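Local coordinates for subdomain of Desmoplakin Carboxy-Terminal domain (DPCT) (Homo sapiens, PDB 1LM5), which probably binds intermediate filaments through its plakin repeats, helping desmoplakin to anchor the filament network at desmosomes, at residues Asp35-Thr38 and Gly39-Leu43; Tyr112-Gly115 and Gln116-Leu119; Glu140-Arg144 and Lys145-Asp149; Ile175-Lys178 and Asp179-Arg183. All coordinates share one frame; numbering follows the deposited sequence.

Interaction 1 (Asp35-Thr38 and Gly39-Leu43); sequences DSIT and GQRLL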
loop_
_atom_site.group_PDB
_atom_site.type_symbol
_atom_site.label_atom_id
_atom_site.label_comp_id
_atom_site.label_asym_id
_atom_site.label_seq_id
_atom_site.Cartn_x
_atom_site.Cartn_y
_atom_site.Cartn_z
ATOM N N ASP B 35 21.654 19.636 1.703
ATOM C CA ASP B 35 22.913 18.943 1.967
ATOM C C ASP B 35 22.730 17.466 1.654
ATOM O O ASP B 35 21.621 16.939 1.744
ATOM C CB ASP B 35 23.360 19.128 3.418
ATOM C CG ASP B 35 22.473 18.398 4.393
ATOM O OD1 ASP B 35 21.461 18.981 4.822
ATOM O OD2 ASP B 35 22.781 17.235 4.718
ATOM N N SER B 36 23.813 16.791 1.291
ATOM C CA SER B 36 23.729 15.390 0.907
ATOM C C SER B 36 23.160 14.444 1.956
ATOM O O SER B 36 22.551 13.435 1.612
ATOM C CB SER B 36 25.103 14.878 0.474
ATOM O OG SER B 36 25.949 14.743 1.595
ATOM N N ILE B 37 23.376 14.736 3.230
ATOM C CA ILE B 37 22.855 13.842 4.253
ATOM C C ILE B 37 21.343 13.980 4.355
ATOM O O ILE B 37 20.614 12.984 4.407
ATOM C CB ILE B 37 23.497 14.114 5.620
ATOM C CG1 ILE B 37 24.987 13.791 5.557
ATOM C CG2 ILE B 37 22.844 13.237 6.691
ATOM C CD1 ILE B 37 25.727 14.142 6.842
ATOM N N THR B 38 20.873 15.218 4.382
ATOM C CA THR B 38 19.444 15.460 4.441
ATOM C C THR B 38 18.812 14.897 3.167
ATOM O O THR B 38 17.776 14.245 3.213
ATOM C CB THR B 38 19.152 16.961 4.518
ATOM O OG1 THR B 38 19.644 17.476 5.758
ATOM C CG2 THR B 38 17.648 17.235 4.397
ATOM N N GLY B 39 19.439 15.170 2.026
ATOM C CA GLY B 39 18.912 14.675 0.772
ATOM C C GLY B 39 18.855 13.162 0.800
ATOM O O GLY B 39 17.878 12.551 0.376
ATOM N N GLN B 40 19.916 12.541 1.301
ATOM C CA GLN B 40 19.921 11.093 1.376
ATOM C C GLN B 40 18.750 10.616 2.218
ATOM O O GLN B 40 18.072 9.662 1.881
ATOM C CB GLN B 40 21.210 10.587 2.019
ATOM C CG GLN B 40 21.216 9.085 2.203
ATOM C CD GLN B 40 22.495 8.614 2.857
ATOM O OE1 GLN B 40 23.580 9.084 2.506
ATOM N NE2 GLN B 40 22.382 7.680 3.795
ATOM N N ARG B 41 18.515 11.289 3.329
ATOM C CA ARG B 41 17.444 10.866 4.202
ATOM C C ARG B 41 16.092 11.084 3.588
ATOM O O ARG B 41 15.201 10.278 3.792
ATOM C CB ARG B 41 17.585 11.549 5.549
ATOM C CG ARG B 41 18.752 10.930 6.265
ATOM C CD ARG B 41 19.201 11.657 7.484
ATOM N NE ARG B 41 20.361 10.941 7.996
ATOM C CZ ARG B 41 21.033 11.279 9.086
ATOM N NH1 ARG B 41 20.665 12.338 9.798
ATOM N NH2 ARG B 41 22.069 10.541 9.465
ATOM N N LEU B 42 15.931 12.151 2.811
ATOM C CA LEU B 42 14.638 12.354 2.172
ATOM C C LEU B 42 14.453 11.217 1.181
ATOM O O LEU B 42 13.344 10.726 1.002
ATOM C CB LEU B 42 14.582 13.686 1.436
ATOM C CG LEU B 42 14.594 14.877 2.390
ATOM C CD1 LEU B 42 14.639 16.154 1.583
ATOM C CD2 LEU B 42 13.379 14.831 3.293
ATOM N N LEU B 43 15.549 10.810 0.541
ATOM C CA LEU B 43 15.498 9.713 -0.428
ATOM C C LEU B 43 15.264 8.398 0.312
ATOM O O LEU B 43 14.578 7.519 -0.191
ATOM C CB LEU B 43 16.805 9.608 -1.224
ATOM C CG LEU B 43 17.025 10.283 -2.584
ATOM C CD1 LEU B 43 15.729 10.828 -3.139
ATOM C CD2 LEU B 43 18.085 11.336 -2.463
HETATM O O HOH W 1 24.511 11.542 1.355
#
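Arg41 lies alongside Ile37 one helical turn earlier, the two side chains pointing the same way. From its CB the arginine chain runs fully extended to NE, and its first atoms skirt the backbone carbonyl of Ile37: CG of Arg41 comes to 3.3 Å from O of Ile37. Farther out, CD and NE reach the methyl CG2 of Ile37, and the guanidinium ends with that methyl over the centre of one face, 3.6 Å from CZ of Arg41 to CG2 of Ile37. The branch is available because CG2 of Ile37 stands anti to the backbone N (CG1 at chi1 -65°), and a beta-branched residue suits the place by offering a methyl close to the main chain. The polar tip is held elsewhere, NH1 of Arg41 bonding the carbonyl of Ile165.

Asp35 is the N-cap: its OD2 accepts from N of Thr38 at 2.8 Å, while OG1 of Thr38 donates to OD1 of Asp35, so both carboxylate oxygens are gripped by one residue. Gly39 N bonds to O of Asp35, starting the helical series.

Helix 36-47 packs here against strand 166-167 through Thr38, Arg41 and Leu42, against helix 74-88 through Gln40 and Leu43, and against helix 112-124 through Arg41.

Interaction 2 (Tyr112-Gly115 and Gln116-Leu119); sequences YEAG and QRFL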
loop_
_atom_site.group_PDB
_atom_site.type_symbol
_atom_site.label_atom_id
_atom_site.label_comp_id
_atom_site.label_asym_id
_atom_site.label_seq_id
_atom_site.Cartn_x
_atom_site.Cartn_y
_atom_site.Cartn_z
ATOM N N TYR B 112 20.928 1.019 14.663
ATOM C CA TYR B 112 19.731 1.571 15.289
ATOM C C TYR B 112 19.253 2.871 14.651
ATOM O O TYR B 112 18.059 3.047 14.406
ATOM C CB TYR B 112 19.983 1.832 16.771
ATOM C CG TYR B 112 18.781 2.416 17.481
ATOM C CD1 TYR B 112 17.688 1.621 17.802
ATOM C CD2 TYR B 112 18.724 3.774 17.793
ATOM C CE1 TYR B 112 16.564 2.159 18.415
ATOM C CE2 TYR B 112 17.600 4.324 18.407
ATOM C CZ TYR B 112 16.527 3.509 18.714
ATOM O OH TYR B 112 15.413 4.042 19.321
ATOM N N GLU B 113 20.183 3.789 14.413
ATOM C CA GLU B 113 19.849 5.081 13.823
ATOM C C GLU B 113 19.153 4.965 12.474
ATOM O O GLU B 113 18.102 5.574 12.259
ATOM C CB GLU B 113 21.101 5.933 13.675
ATOM C CG GLU B 113 21.225 7.023 14.714
ATOM C CD GLU B 113 22.457 7.874 14.485
ATOM O OE1 GLU B 113 22.669 8.305 13.326
ATOM O OE2 GLU B 113 23.208 8.110 15.460
ATOM N N ALA B 114 19.747 4.190 11.570
ATOM C CA ALA B 114 19.181 3.984 10.240
ATOM C C ALA B 114 17.812 3.320 10.364
ATOM O O ALA B 114 16.834 3.764 9.759
ATOM C CB ALA B 114 20.105 3.104 9.411
ATOM N N GLY B 115 17.758 2.253 11.158
ATOM C CA GLY B 115 16.514 1.537 11.357
ATOM C C GLY B 115 15.427 2.457 11.868
ATOM O O GLY B 115 14.297 2.430 11.375
ATOM N N GLN B 116 15.773 3.281 12.852
ATOM C CA GLN B 116 14.816 4.207 13.437
ATOM C C GLN B 116 14.319 5.228 12.431
ATOM O O GLN B 116 13.142 5.573 12.426
ATOM C CB GLN B 116 15.430 4.933 14.631
ATOM C CG GLN B 116 15.131 4.254 15.938
ATOM C CD GLN B 116 13.642 4.083 16.164
ATOM O OE1 GLN B 116 12.896 5.060 16.304
ATOM N NE2 GLN B 116 13.201 2.843 16.200
ATOM N N ARG B 117 15.222 5.716 11.596
ATOM C CA ARG B 117 14.844 6.687 10.578
ATOM C C ARG B 117 13.801 6.036 9.688
ATOM O O ARG B 117 12.753 6.608 9.403
ATOM C CB ARG B 117 16.029 7.054 9.684
ATOM C CG ARG B 117 17.058 7.968 10.273
ATOM C CD ARG B 117 17.762 8.723 9.148
ATOM N NE ARG B 117 18.466 7.845 8.218
ATOM C CZ ARG B 117 19.626 7.249 8.480
ATOM N NH1 ARG B 117 20.222 7.436 9.651
ATOM N NH2 ARG B 117 20.196 6.470 7.572
ATOM N N PHE B 118 14.114 4.825 9.242
ATOM C CA PHE B 118 13.245 4.108 8.331
ATOM C C PHE B 118 11.869 3.847 8.927
ATOM O O PHE B 118 10.848 4.081 8.284
ATOM C CB PHE B 118 13.926 2.806 7.915
ATOM C CG PHE B 118 15.289 2.998 7.302
ATOM C CD1 PHE B 118 16.182 1.932 7.232
ATOM C CD2 PHE B 118 15.677 4.235 6.775
ATOM C CE1 PHE B 118 17.437 2.086 6.645
ATOM C CE2 PHE B 118 16.930 4.401 6.190
ATOM C CZ PHE B 118 17.816 3.311 6.128
ATOM N N LEU B 119 11.841 3.363 10.159
ATOM C CA LEU B 119 10.568 3.112 10.817
ATOM C C LEU B 119 9.744 4.389 10.900
ATOM O O LEU B 119 8.532 4.384 10.670
ATOM C CB LEU B 119 10.804 2.564 12.222
ATOM C CG LEU B 119 11.510 1.216 12.252
ATOM C CD1 LEU B 119 11.837 0.840 13.702
ATOM C CD2 LEU B 119 10.618 0.177 11.621
#
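Gln116 sets its CG over one face of the Tyr112 ring, the residue one turn before it. The contact is a CH-pi interaction, with CG of Gln116 3.6 Å from the ring centroid of Tyr112 and 26° off the ring normal. The methylene is displaced toward the hydroxyl end, coming 3.2 Å from CZ of Tyr112. The ring can reach it because CG of Tyr112 stands anti to the backbone N (chi1 180°), which brings the ring out alongside the glutamine chain, the two pointing the same way. A bend at chi2 then keeps the amide beside the phenol oxygen, its plane 18° from that of the ring. A long, flexible side chain suits such a place, since its methylene can pack on the ring while the amide turns to run nearly parallel to it.

Arg117 follows. Its chain bends at chi3, folding the guanidinium back so that one face lies over CA of Ala114, 3.7 Å from CZ of Arg117; the small alanine leaves room for it. Its NE forms a salt bridge with Glu44, whereas the carboxylate of Glu113 stays beyond salt-bridge range.

Phe118 sets one ring face above the carbonyl of Ala114, with O of Ala114 3.0 Å from CG of Phe118, while CB of Ala114 meets CE1 of Phe118 at 4.0 Å. CG of Leu119 lies 3.2 Å from O of Gly115. Both residues are buried and apolar, as suits chains that face other helices.

Helix 112-124 packs here on three others: Phe118 on helix 74-88, Tyr112 and Leu119 on helix 101-106, and Arg117 on helix 36-47.

Interaction 3 (Glu140-Arg144 and Lys145-Asp149); sequences EEAIR and KGFID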
loop_
_atom_site.group_PDB
_atom_site.type_symbol
_atom_site.label_atom_id
_atom_site.label_comp_id
_atom_site.label_asym_id
_atom_site.label_seq_id
_atom_site.Cartn_x
_atom_site.Cartn_y
_atom_site.Cartn_z
ATOM N N GLU B 140 -0.797 -1.493 15.378
ATOM C CA GLU B 140 -1.344 -2.620 16.120
ATOM C C GLU B 140 -0.870 -3.920 15.468
ATOM O O GLU B 140 -0.411 -4.839 16.148
ATOM C CB GLU B 140 -2.876 -2.591 16.115
ATOM C CG GLU B 140 -3.524 -1.435 16.891
ATOM C CD GLU B 140 -3.137 -0.053 16.371
ATOM O OE1 GLU B 140 -3.175 0.167 15.140
ATOM O OE2 GLU B 140 -2.802 0.820 17.208
ATOM N N GLU B 141 -0.964 -3.988 14.144
ATOM C CA GLU B 141 -0.560 -5.189 13.432
ATOM C C GLU B 141 0.951 -5.400 13.507
ATOM O O GLU B 141 1.423 -6.536 13.589
ATOM C CB GLU B 141 -1.029 -5.120 11.977
ATOM C CG GLU B 141 -0.747 -6.364 11.163
ATOM C CD GLU B 141 -1.519 -7.576 11.649
ATOM O OE1 GLU B 141 -1.406 -8.632 10.999
ATOM O OE2 GLU B 141 -2.233 -7.482 12.668
ATOM N N ALA B 142 1.711 -4.312 13.463
ATOM C CA ALA B 142 3.163 -4.430 13.562
ATOM C C ALA B 142 3.490 -5.028 14.929
ATOM O O ALA B 142 4.438 -5.792 15.073
ATOM C CB ALA B 142 3.819 -3.082 13.413
ATOM N N ILE B 143 2.705 -4.672 15.940
ATOM C CA ILE B 143 2.937 -5.222 17.275
ATOM C C ILE B 143 2.567 -6.706 17.251
ATOM O O ILE B 143 3.276 -7.548 17.806
ATOM C CB ILE B 143 2.098 -4.475 18.325
ATOM C CG1 ILE B 143 2.708 -3.092 18.563
ATOM C CG2 ILE B 143 2.026 -5.277 19.620
ATOM C CD1 ILE B 143 1.917 -2.229 19.514
ATOM N N ARG B 144 1.465 -7.014 16.579
ATOM C CA ARG B 144 0.987 -8.386 16.444
ATOM C C ARG B 144 2.057 -9.239 15.791
ATOM O O ARG B 144 2.290 -10.377 16.192
ATOM C CB ARG B 144 -0.274 -8.421 15.578
ATOM C CG ARG B 144 -0.624 -9.820 15.050
ATOM C CD ARG B 144 -1.109 -10.713 16.159
ATOM N NE ARG B 144 -1.324 -12.091 15.722
ATOM C CZ ARG B 144 -0.371 -13.016 15.656
ATOM N NH1 ARG B 144 0.877 -12.720 15.998
ATOM N NH2 ARG B 144 -0.668 -14.243 15.261
ATOM N N LYS B 145 2.711 -8.677 14.779
ATOM C CA LYS B 145 3.748 -9.387 14.041
ATOM C C LYS B 145 5.037 -9.447 14.852
ATOM O O LYS B 145 5.947 -10.197 14.518
ATOM C CB LYS B 145 4.021 -8.690 12.710
ATOM C CG LYS B 145 2.786 -8.485 11.850
ATOM C CD LYS B 145 2.375 -9.741 11.115
ATOM C CE LYS B 145 3.363 -10.077 10.010
ATOM N NZ LYS B 145 2.963 -11.305 9.278
ATOM N N GLY B 146 5.107 -8.647 15.908
ATOM C CA GLY B 146 6.297 -8.627 16.741
ATOM C C GLY B 146 7.410 -7.750 16.191
ATOM O O GLY B 146 8.560 -7.865 16.615
ATOM N N PHE B 147 7.083 -6.883 15.238
ATOM C CA PHE B 147 8.087 -5.988 14.663
ATOM C C PHE B 147 8.593 -5.059 15.742
ATOM O O PHE B 147 9.791 -4.812 15.869
ATOM C CB PHE B 147 7.491 -5.106 13.564
ATOM C CG PHE B 147 7.173 -5.830 12.296
ATOM C CD1 PHE B 147 6.691 -5.129 11.200
ATOM C CD2 PHE B 147 7.346 -7.205 12.189
ATOM C CE1 PHE B 147 6.389 -5.787 10.021
ATOM C CE2 PHE B 147 7.047 -7.868 11.015
ATOM C CZ PHE B 147 6.566 -7.162 9.928
ATOM N N ILE B 148 7.649 -4.523 16.501
ATOM C CA ILE B 148 7.947 -3.585 17.568
ATOM C C ILE B 148 7.072 -3.956 18.748
ATOM O O ILE B 148 6.024 -4.578 18.579
ATOM C CB ILE B 148 7.583 -2.149 17.144
ATOM C CG1 ILE B 148 6.088 -2.089 16.806
ATOM C CG2 ILE B 148 8.388 -1.741 15.928
ATOM C CD1 ILE B 148 5.596 -0.716 16.356
ATOM N N ASP B 149 7.505 -3.582 19.942
ATOM C CA ASP B 149 6.719 -3.846 21.133
ATOM C C ASP B 149 6.041 -2.532 21.481
ATOM O O ASP B 149 6.255 -1.521 20.806
ATOM C CB ASP B 149 7.606 -4.334 22.288
ATOM C CG ASP B 149 8.730 -3.361 22.635
ATOM O OD1 ASP B 149 9.594 -3.738 23.463
ATOM O OD2 ASP B 149 8.754 -2.235 22.099
HETATM O O HOH W 2 5.198 -6.965 19.619
#
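Ile148 folds back against the helix that has just ended, its side chain crossing that of Ile143 at about a right angle, CG1 of Ile148 against CG1 of Ile143 at 3.9 Å. The methyl CB of Ala142 is a small bump seated between two larger ones: CD1 of Ile148 and CD1 of Phe147 each lie 4.2 Å from it. Alanine suits this place, being small enough for both chains to close in, while Phe147 and Ile148 are buried apolar chains large enough to reach it. Ile148 carries CG1 between its backbone N and carbonyl carbon (chi1 59°), which turns CD1 back toward Ala142. The aliphatic part of Lys145 lies over the last turn, its CG pressed tightly to within 2.9 Å of O of Glu141, and its ammonium goes on to a salt bridge with Glu132.

A water donates to O of Ile143 and O of Ile148, joining helix and loop, and CA of Ile143 makes a CH...O contact with that same oxygen of Ile148.

The chain leaves the helix at Gly146, whose positive phi (82°) is readily adopted by glycine. With N of Phe147 bonded to O of Ala142 at 2.9 Å and N of Gly146 to O of Ile143, the turn is a Schellman motif, here leading from helix 139-145 into helix 150-157 of a plectin repeat.

Interaction 4 (Ile175-Lys178 and Asp179-Arg183); sequences ISYK and DAINR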
loop_
_atom_site.group_PDB
_atom_site.type_symbol
_atom_site.label_atom_id
_atom_site.label_comp_id
_atom_site.label_asym_id
_atom_site.label_seq_id
_atom_site.Cartn_x
_atom_site.Cartn_y
_atom_site.Cartn_z
ATOM N N ILE B 175 15.512 19.544 11.632
ATOM C CA ILE B 175 14.116 19.212 11.812
ATOM C C ILE B 175 13.942 17.733 11.593
ATOM O O ILE B 175 14.805 17.079 11.022
ATOM C CB ILE B 175 13.232 19.942 10.792
ATOM C CG1 ILE B 175 13.589 19.487 9.371
ATOM C CG2 ILE B 175 13.414 21.450 10.932
ATOM C CD1 ILE B 175 12.677 20.058 8.296
ATOM N N SER B 176 12.821 17.213 12.058
ATOM C CA SER B 176 12.525 15.807 11.898
ATOM C C SER B 176 11.760 15.670 10.601
ATOM O O SER B 176 11.392 16.667 9.966
ATOM C CB SER B 176 11.647 15.312 13.048
ATOM O OG SER B 176 10.333 15.830 12.932
ATOM N N TYR B 177 11.505 14.433 10.217
ATOM C CA TYR B 177 10.746 14.195 9.010
ATOM C C TYR B 177 9.317 14.661 9.215
ATOM O O TYR B 177 8.664 15.124 8.279
ATOM C CB TYR B 177 10.752 12.715 8.656
ATOM C CG TYR B 177 10.337 12.490 7.223
ATOM C CD1 TYR B 177 11.220 12.766 6.183
ATOM C CD2 TYR B 177 9.068 12.017 6.906
ATOM C CE1 TYR B 177 10.858 12.577 4.857
ATOM C CE2 TYR B 177 8.690 11.818 5.576
ATOM C CZ TYR B 177 9.598 12.099 4.561
ATOM O OH TYR B 177 9.266 11.864 3.249
ATOM N N LYS B 178 8.823 14.505 10.437
ATOM C CA LYS B 178 7.483 14.943 10.782
ATOM C C LYS B 178 7.434 16.452 10.522
ATOM O O LYS B 178 6.485 16.967 9.925
ATOM C CB LYS B 178 7.213 14.637 12.258
ATOM C CG LYS B 178 6.073 15.407 12.884
ATOM C CD LYS B 178 4.720 14.894 12.468
ATOM C CE LYS B 178 3.661 15.439 13.421
ATOM N NZ LYS B 178 2.288 15.006 13.036
ATOM N N ASP B 179 8.467 17.155 10.975
ATOM C CA ASP B 179 8.547 18.597 10.763
ATOM C C ASP B 179 8.578 18.900 9.279
ATOM O O ASP B 179 7.942 19.838 8.820
ATOM C CB ASP B 179 9.824 19.180 11.363
ATOM C CG ASP B 179 9.851 19.109 12.866
ATOM O OD1 ASP B 179 10.955 18.951 13.421
ATOM O OD2 ASP B 179 8.776 19.222 13.488
ATOM N N ALA B 180 9.363 18.117 8.547
ATOM C CA ALA B 180 9.508 18.303 7.117
ATOM C C ALA B 180 8.147 18.217 6.438
ATOM O O ALA B 180 7.823 19.043 5.600
ATOM C CB ALA B 180 10.454 17.258 6.548
ATOM N N ILE B 181 7.346 17.224 6.814
ATOM C CA ILE B 181 6.034 17.070 6.210
ATOM C C ILE B 181 5.157 18.265 6.559
ATOM O O ILE B 181 4.387 18.747 5.730
ATOM C CB ILE B 181 5.358 15.779 6.686
ATOM C CG1 ILE B 181 6.137 14.579 6.160
ATOM C CG2 ILE B 181 3.922 15.727 6.199
ATOM C CD1 ILE B 181 5.661 13.248 6.722
ATOM N N ASN B 182 5.278 18.752 7.785
ATOM C CA ASN B 182 4.476 19.895 8.192
ATOM C C ASN B 182 4.915 21.196 7.529
ATOM O O ASN B 182 4.122 22.123 7.391
ATOM C CB ASN B 182 4.496 20.033 9.712
ATOM C CG ASN B 182 3.547 19.068 10.381
ATOM O OD1 ASN B 182 2.343 19.088 10.116
ATOM N ND2 ASN B 182 4.081 18.206 11.243
ATOM N N ARG B 183 6.176 21.255 7.112
ATOM C CA ARG B 183 6.721 22.444 6.456
ATOM C C ARG B 183 6.715 22.295 4.945
ATOM O O ARG B 183 7.156 23.184 4.224
ATOM C CB ARG B 183 8.151 22.685 6.942
ATOM C CG ARG B 183 8.206 23.154 8.376
ATOM C CD ARG B 183 9.571 22.987 9.009
ATOM N NE ARG B 183 9.525 23.416 10.402
ATOM C CZ ARG B 183 9.353 24.680 10.785
ATOM N NH1 ARG B 183 9.222 25.640 9.877
ATOM N NH2 ARG B 183 9.280 24.977 12.074
#
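The backbone passes from the extended Ile175 through Ser176 into a regular helix, where N of Ala180, Ile181 and Asn182 bond O of Ser176, Tyr177 and Lys178 respectively. Ser176 and Asp179 exchange bonds across this start. N of Asp179 donates to OG of Ser176 at 3.0 Å, and N of Ser176 donates to OD1 of Asp179 at 2.9 Å, almost perfectly straight (179°) and on the anti side of the carboxylate. The serine hydroxyl stands between its own backbone N and carbonyl carbon (chi1 71°), the setting that brings OG over the first helical turn. A short hydroxyl and a short carboxylate suit these two sites, each just long enough to reach the other's backbone N.

This reciprocal pair is a capping box, and it fixes the N terminus of helix 177-183 directly after strand 174-175. OD1 of Asp179 has a second partner, the ammonium of Lys164, which would probably favour the ionised carboxylate.

Just before the cap, CB of Ile175 sits on CB of Asp179 at 3.5 Å, and CD1 of Ile175 reaches CB of Ala180 at 4.0 Å, alanine giving the branched chain room. Along the buried flank, CD1 of Ile181 presses on CE2 of Tyr177 at 3.5 Å. The tyrosine ring also meets Phe121 of helix 112-124 edge-to-face, and its hydroxyl bonds N of Ile11. Elsewhere on the helix the methylenes of Lys178 cross the amide of Asn182 at a slant, CE of Lys178 3.5 Å from ND2 of Asn182, whose OD1 accepts from N of Leu5; the lysine ammonium reaches Glu6 and the carbonyl of Leu5.

In the fold
All four contacts are local, each within one continuous run of chain, and they follow in series without nesting or crossing. Interaction 1 starts helix 36-47. Interaction 2 lies in the first part of helix 112-124 and touches interaction 1 where Arg41 packs on Arg117. Interaction 3 closes the turn between helices 139-145 and 150-157; its centre is about 29 Å from that of interaction 1, on the opposite side of the chain's centre, and it approaches interaction 2 to about 5 Å between nearest atoms. Interaction 4 starts helix 177-183 and returns to interaction 1, Leu42 meeting Tyr177. Tyr177 also reaches helix 112-124, so the late helix joins both earlier ones.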